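PDB 3GDO: scyllo-inositol 2-dehydrogenase (NADP(+)) IolW from Bacillus subtilis subsp. subtilis, which catalyses the reversible NADPH-dependent reduction of scyllo-inosose to scyllo-inositol and cannot use NADH in place of NADPH. Local coordinates for residues D145-Y156 with K221-V232. Numbering follows the deposited sequence.
Sequences DINTYQVSYNRY and KLQAILYGGSIV
Ser230 OG is gripped by two nitrogens of Arg155, NE at 2.7 Å and NH1 at 2.8 Å. NE and NH1 both point at the one oxygen, so the grip is side-on, and OG lies in the guanidinium plane. The CB of Arg155 starts away from 221-232, and the chain, extended from CG to NE, brings the guanidinium back to Ser230. Ser230 OG also bonds to Asp211 O, just before strand 212-219.

Just before it, the Asn154 amide stands in for a backbone acceptor. With its CG anti to the carbonyl carbon (chi1 -67°), OD1 takes the N-H of Gly229 at 2.8 Å, in the carbonyl plane and on a lone pair. Val232 packs against the same side chain, its CB 3.7 Å from Asn154 CB. A water donates to both Tyr153 O and Gly229 O and bridges the two segments where they leave regular pairing.

Strands 146-152 and 222-228 run parallel, and backbone bonds run from Gln223 N to Asn147 O through to Tyr153 N and Tyr227 O. The shortest joins Ile225 N to Tyr149 O at 2.7 Å. On one face Gln150 CG lies alongside Ile225. The Ser152 hydroxyl bonds to Pro237 O. On the other face Val151 CB meets Leu226 CD2 at 3.7 Å, and helix 174-190 packs over Tyr149 and Leu226. At the far end Lys221 NZ makes a salt bridge to Asp145 OD2 on its syn lone pair.

The Gln150 and Tyr227 face packs against the second subunit. Asn147 and Thr148 form a classic beta bulge opposite His242 of strand 239-243. This is a parallel pair inside the mixed, mostly antiparallel sheet of the C-terminal alpha/beta domain of Gfo/Idh/MocA oxidoreductases.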
loop_
_atom_site.group_PDB
_atom_site.type_symbol
_atom_site.label_atom_id
_atom_site.label_comp_id
_atom_site.label_asym_id
_atom_site.label_seq_id
_atom_site.Cartn_x
_atom_site.Cartn_y
_atom_site.Cartn_z
ATOM N N ASP B 145 -17.107 -9.167 -5.408
ATOM C CA ASP B 145 -16.136 -9.060 -6.487
ATOM C C ASP B 145 -14.993 -8.145 -6.023
ATOM O O ASP B 145 -14.826 -7.032 -6.524
ATOM C CB ASP B 145 -16.795 -8.535 -7.769
ATOM C CG ASP B 145 -15.844 -8.570 -8.994
ATOM O OD1 ASP B 145 -14.993 -9.488 -9.098
ATOM O OD2 ASP B 145 -15.937 -7.670 -9.873
ATOM N N ILE B 146 -14.265 -8.610 -5.025
ATOM C CA ILE B 146 -13.154 -7.854 -4.462
ATOM C C ILE B 146 -12.088 -7.765 -5.544
ATOM O O ILE B 146 -11.767 -8.782 -6.178
ATOM C CB ILE B 146 -12.632 -8.513 -3.172
ATOM C CG1 ILE B 146 -13.655 -8.277 -2.053
ATOM C CG2 ILE B 146 -11.255 -7.950 -2.798
ATOM C CD1 ILE B 146 -13.486 -9.229 -0.821
ATOM N N ASN B 147 -11.593 -6.546 -5.796
ATOM C CA ASN B 147 -10.579 -6.371 -6.838
ATOM C C ASN B 147 -9.197 -6.029 -6.259
ATOM O O ASN B 147 -8.180 -6.238 -6.902
ATOM C CB ASN B 147 -11.038 -5.331 -7.885
ATOM C CG ASN B 147 -11.225 -3.940 -7.300
ATOM O OD1 ASN B 147 -10.251 -3.279 -6.896
ATOM N ND2 ASN B 147 -12.462 -3.480 -7.253
ATOM N N THR B 148 -9.183 -5.485 -5.046
ATOM C CA THR B 148 -7.940 -5.072 -4.398
ATOM C C THR B 148 -8.047 -5.380 -2.912
ATOM O O THR B 148 -9.057 -5.008 -2.240
ATOM C CB THR B 148 -7.668 -3.541 -4.585
ATOM O OG1 THR B 148 -7.669 -3.212 -5.966
ATOM C CG2 THR B 148 -6.312 -3.143 -4.042
ATOM N N TYR B 149 -6.988 -5.988 -2.371
ATOM C CA TYR B 149 -7.005 -6.471 -0.971
ATOM C C TYR B 149 -5.645 -6.175 -0.377
ATOM O O TYR B 149 -4.637 -6.837 -0.709
ATOM C CB TYR B 149 -7.312 -7.999 -0.943
ATOM C CG TYR B 149 -7.350 -8.602 0.456
ATOM C CD1 TYR B 149 -8.505 -8.524 1.250
ATOM C CD2 TYR B 149 -6.243 -9.287 0.976
ATOM C CE1 TYR B 149 -8.541 -9.087 2.539
ATOM C CE2 TYR B 149 -6.271 -9.876 2.242
ATOM C CZ TYR B 149 -7.406 -9.762 3.024
ATOM O OH TYR B 149 -7.396 -10.325 4.273
ATOM N N GLN B 150 -5.587 -5.141 0.448
ATOM C CA GLN B 150 -4.281 -4.588 0.877
ATOM C C GLN B 150 -4.224 -4.621 2.367
ATOM O O GLN B 150 -5.116 -4.073 3.043
ATOM C CB GLN B 150 -4.099 -3.132 0.422
ATOM C CG GLN B 150 -3.925 -2.988 -1.068
ATOM C CD GLN B 150 -3.838 -1.519 -1.519
ATOM O OE1 GLN B 150 -4.298 -0.602 -0.813
ATOM N NE2 GLN B 150 -3.272 -1.299 -2.719
ATOM N N VAL B 151 -3.202 -5.287 2.883
ATOM C CA VAL B 151 -3.114 -5.505 4.337
ATOM C C VAL B 151 -1.750 -5.039 4.797
ATOM O O VAL B 151 -0.718 -5.393 4.173
ATOM C CB VAL B 151 -3.335 -7.022 4.728
ATOM C CG1 VAL B 151 -3.422 -7.167 6.216
ATOM C CG2 VAL B 151 -4.618 -7.538 4.070
ATOM N N SER B 152 -1.719 -4.223 5.841
ATOM C CA SER B 152 -0.392 -3.869 6.401
ATOM C C SER B 152 -0.207 -4.285 7.824
ATOM O O SER B 152 -1.155 -4.328 8.612
ATOM C CB SER B 152 -0.039 -2.391 6.219
ATOM O OG SER B 152 -0.710 -1.582 7.133
ATOM N N TYR B 153 1.020 -4.617 8.183
ATOM C CA TYR B 153 1.268 -5.193 9.507
ATOM C C TYR B 153 2.606 -4.665 9.986
ATOM O O TYR B 153 3.641 -5.295 9.799
ATOM C CB TYR B 153 1.335 -6.714 9.385
ATOM C CG TYR B 153 1.149 -7.506 10.670
ATOM C CD1 TYR B 153 0.783 -8.868 10.609
ATOM C CD2 TYR B 153 1.299 -6.917 11.937
ATOM C CE1 TYR B 153 0.617 -9.601 11.765
ATOM C CE2 TYR B 153 1.104 -7.645 13.104
ATOM C CZ TYR B 153 0.785 -8.997 13.001
ATOM O OH TYR B 153 0.623 -9.757 14.117
ATOM N N ASN B 154 2.568 -3.492 10.599
ATOM C CA ASN B 154 3.763 -2.715 10.817
ATOM C C ASN B 154 4.098 -2.736 12.279
ATOM O O ASN B 154 3.246 -3.028 13.101
ATOM C CB ASN B 154 3.522 -1.264 10.415
ATOM C CG ASN B 154 3.317 -1.081 8.955
ATOM O OD1 ASN B 154 4.114 -1.523 8.114
ATOM N ND2 ASN B 154 2.272 -0.365 8.624
ATOM N N ARG B 155 5.314 -2.354 12.633
ATOM C CA ARG B 155 5.590 -2.084 14.035
ATOM C C ARG B 155 6.620 -0.934 14.097
ATOM O O ARG B 155 7.240 -0.594 13.083
ATOM C CB ARG B 155 6.118 -3.350 14.714
ATOM C CG ARG B 155 7.501 -3.744 14.211
ATOM C CD ARG B 155 7.905 -5.207 14.508
ATOM N NE ARG B 155 9.140 -5.471 13.772
ATOM C CZ ARG B 155 10.145 -6.237 14.196
ATOM N NH1 ARG B 155 11.228 -6.371 13.439
ATOM N NH2 ARG B 155 10.064 -6.885 15.355
ATOM N N TYR B 156 6.806 -0.363 15.282
ATOM C CA TYR B 156 7.894 0.600 15.515
ATOM C C TYR B 156 8.908 -0.029 16.466
ATOM O O TYR B 156 8.727 -0.022 17.654
ATOM C CB TYR B 156 7.381 1.931 16.094
ATOM C CG TYR B 156 8.478 2.996 16.175
ATOM C CD1 TYR B 156 9.018 3.562 15.003
ATOM C CD2 TYR B 156 8.996 3.404 17.404
ATOM C CE1 TYR B 156 10.013 4.507 15.062
ATOM C CE2 TYR B 156 10.006 4.375 17.464
ATOM C CZ TYR B 156 10.491 4.917 16.293
ATOM O OH TYR B 156 11.477 5.864 16.331
ATOM N N LYS B 221 -7.323 -10.245 -12.066
ATOM C CA LYS B 221 -8.008 -8.991 -11.842
ATOM C C LYS B 221 -7.811 -8.558 -10.373
ATOM O O LYS B 221 -7.556 -7.373 -10.091
ATOM C CB LYS B 221 -9.480 -9.138 -12.182
ATOM C CG LYS B 221 -10.254 -7.845 -11.985
ATOM C CD LYS B 221 -11.753 -8.056 -12.244
ATOM C CE LYS B 221 -12.548 -6.915 -11.611
ATOM N NZ LYS B 221 -14.008 -7.077 -11.833
ATOM N N LEU B 222 -7.920 -9.525 -9.465
ATOM C CA LEU B 222 -7.682 -9.327 -8.028
ATOM C C LEU B 222 -6.183 -9.232 -7.714
ATOM O O LEU B 222 -5.371 -10.100 -8.127
ATOM C CB LEU B 222 -8.313 -10.459 -7.208
ATOM C CG LEU B 222 -7.978 -10.595 -5.708
ATOM C CD1 LEU B 222 -8.355 -9.302 -4.963
ATOM C CD2 LEU B 222 -8.671 -11.823 -5.037
ATOM N N GLN B 223 -5.812 -8.172 -6.984
ATOM C CA GLN B 223 -4.403 -8.007 -6.539
ATOM C C GLN B 223 -4.409 -7.934 -5.033
ATOM O O GLN B 223 -5.178 -7.143 -4.451
ATOM C CB GLN B 223 -3.749 -6.754 -7.147
ATOM C CG GLN B 223 -3.651 -6.803 -8.666
ATOM C CD GLN B 223 -2.600 -7.810 -9.129
ATOM O OE1 GLN B 223 -1.485 -7.840 -8.631
ATOM N NE2 GLN B 223 -2.980 -8.666 -10.068
ATOM N N ALA B 224 -3.629 -8.805 -4.403
ATOM C CA ALA B 224 -3.572 -8.874 -2.941
ATOM C C ALA B 224 -2.198 -8.355 -2.601
ATOM O O ALA B 224 -1.197 -8.845 -3.168
ATOM C CB ALA B 224 -3.760 -10.321 -2.437
ATOM N N ILE B 225 -2.135 -7.347 -1.717
ATOM C CA ILE B 225 -0.860 -6.682 -1.440
ATOM C C ILE B 225 -0.642 -6.818 0.060
ATOM O O ILE B 225 -1.493 -6.362 0.825
ATOM C CB ILE B 225 -0.889 -5.158 -1.788
ATOM C CG1 ILE B 225 -1.313 -4.849 -3.239
ATOM C CG2 ILE B 225 0.430 -4.451 -1.328
ATOM C CD1 ILE B 225 -0.527 -5.468 -4.310
ATOM N N LEU B 226 0.476 -7.417 0.484
ATOM C CA LEU B 226 0.690 -7.691 1.916
ATOM C C LEU B 226 2.047 -7.159 2.285
ATOM O O LEU B 226 3.052 -7.500 1.635
ATOM C CB LEU B 226 0.646 -9.191 2.228
ATOM C CG LEU B 226 -0.585 -9.942 1.741
ATOM C CD1 LEU B 226 -0.305 -11.458 1.769
ATOM C CD2 LEU B 226 -1.786 -9.588 2.602
ATOM N N TYR B 227 2.069 -6.271 3.283
ATOM C CA TYR B 227 3.296 -5.551 3.563
ATOM C C TYR B 227 3.409 -5.200 5.018
ATOM O O TYR B 227 2.404 -5.169 5.752
ATOM C CB TYR B 227 3.422 -4.312 2.660
ATOM C CG TYR B 227 2.419 -3.224 2.916
ATOM C CD1 TYR B 227 2.711 -2.191 3.819
ATOM C CD2 TYR B 227 1.160 -3.219 2.251
ATOM C CE1 TYR B 227 1.807 -1.184 4.053
ATOM C CE2 TYR B 227 0.227 -2.190 2.491
ATOM C CZ TYR B 227 0.569 -1.173 3.390
ATOM O OH TYR B 227 -0.301 -0.136 3.660
ATOM N N GLY B 228 4.628 -4.916 5.429
ATOM C CA GLY B 228 4.941 -4.734 6.836
ATOM C C GLY B 228 6.312 -4.112 6.951
ATOM O O GLY B 228 7.259 -4.567 6.282
ATOM N N GLY B 229 6.415 -3.052 7.750
ATOM C CA GLY B 229 7.749 -2.537 8.157
ATOM C C GLY B 229 7.991 -2.475 9.651
ATOM O O GLY B 229 7.059 -2.652 10.469
ATOM N N SER B 230 9.258 -2.251 10.031
ATOM C CA SER B 230 9.631 -2.198 11.431
ATOM C C SER B 230 10.080 -0.802 11.920
ATOM O O SER B 230 10.534 -0.671 13.059
ATOM C CB SER B 230 10.725 -3.240 11.721
ATOM O OG SER B 230 10.290 -4.553 11.492
ATOM N N ILE B 231 9.966 0.218 11.069
ATOM C CA ILE B 231 10.297 1.600 11.444
ATOM C C ILE B 231 9.104 2.425 11.061
ATOM O O ILE B 231 9.180 3.251 10.178
ATOM C CB ILE B 231 11.572 2.155 10.716
ATOM C CG1 ILE B 231 12.637 1.043 10.573
ATOM C CG2 ILE B 231 12.138 3.383 11.485
ATOM C CD1 ILE B 231 13.869 1.427 9.787
ATOM N N VAL B 232 7.988 2.176 11.738
ATOM C CA VAL B 232 6.735 2.759 11.352
ATOM C C VAL B 232 6.084 3.380 12.583
ATOM O O VAL B 232 5.375 2.694 13.312
ATOM C CB VAL B 232 5.743 1.728 10.676
ATOM C CG1 VAL B 232 4.385 2.405 10.381
ATOM C CG2 VAL B 232 6.281 1.165 9.396
HETATM O O HOH W 1 6.303 -5.277 10.663
#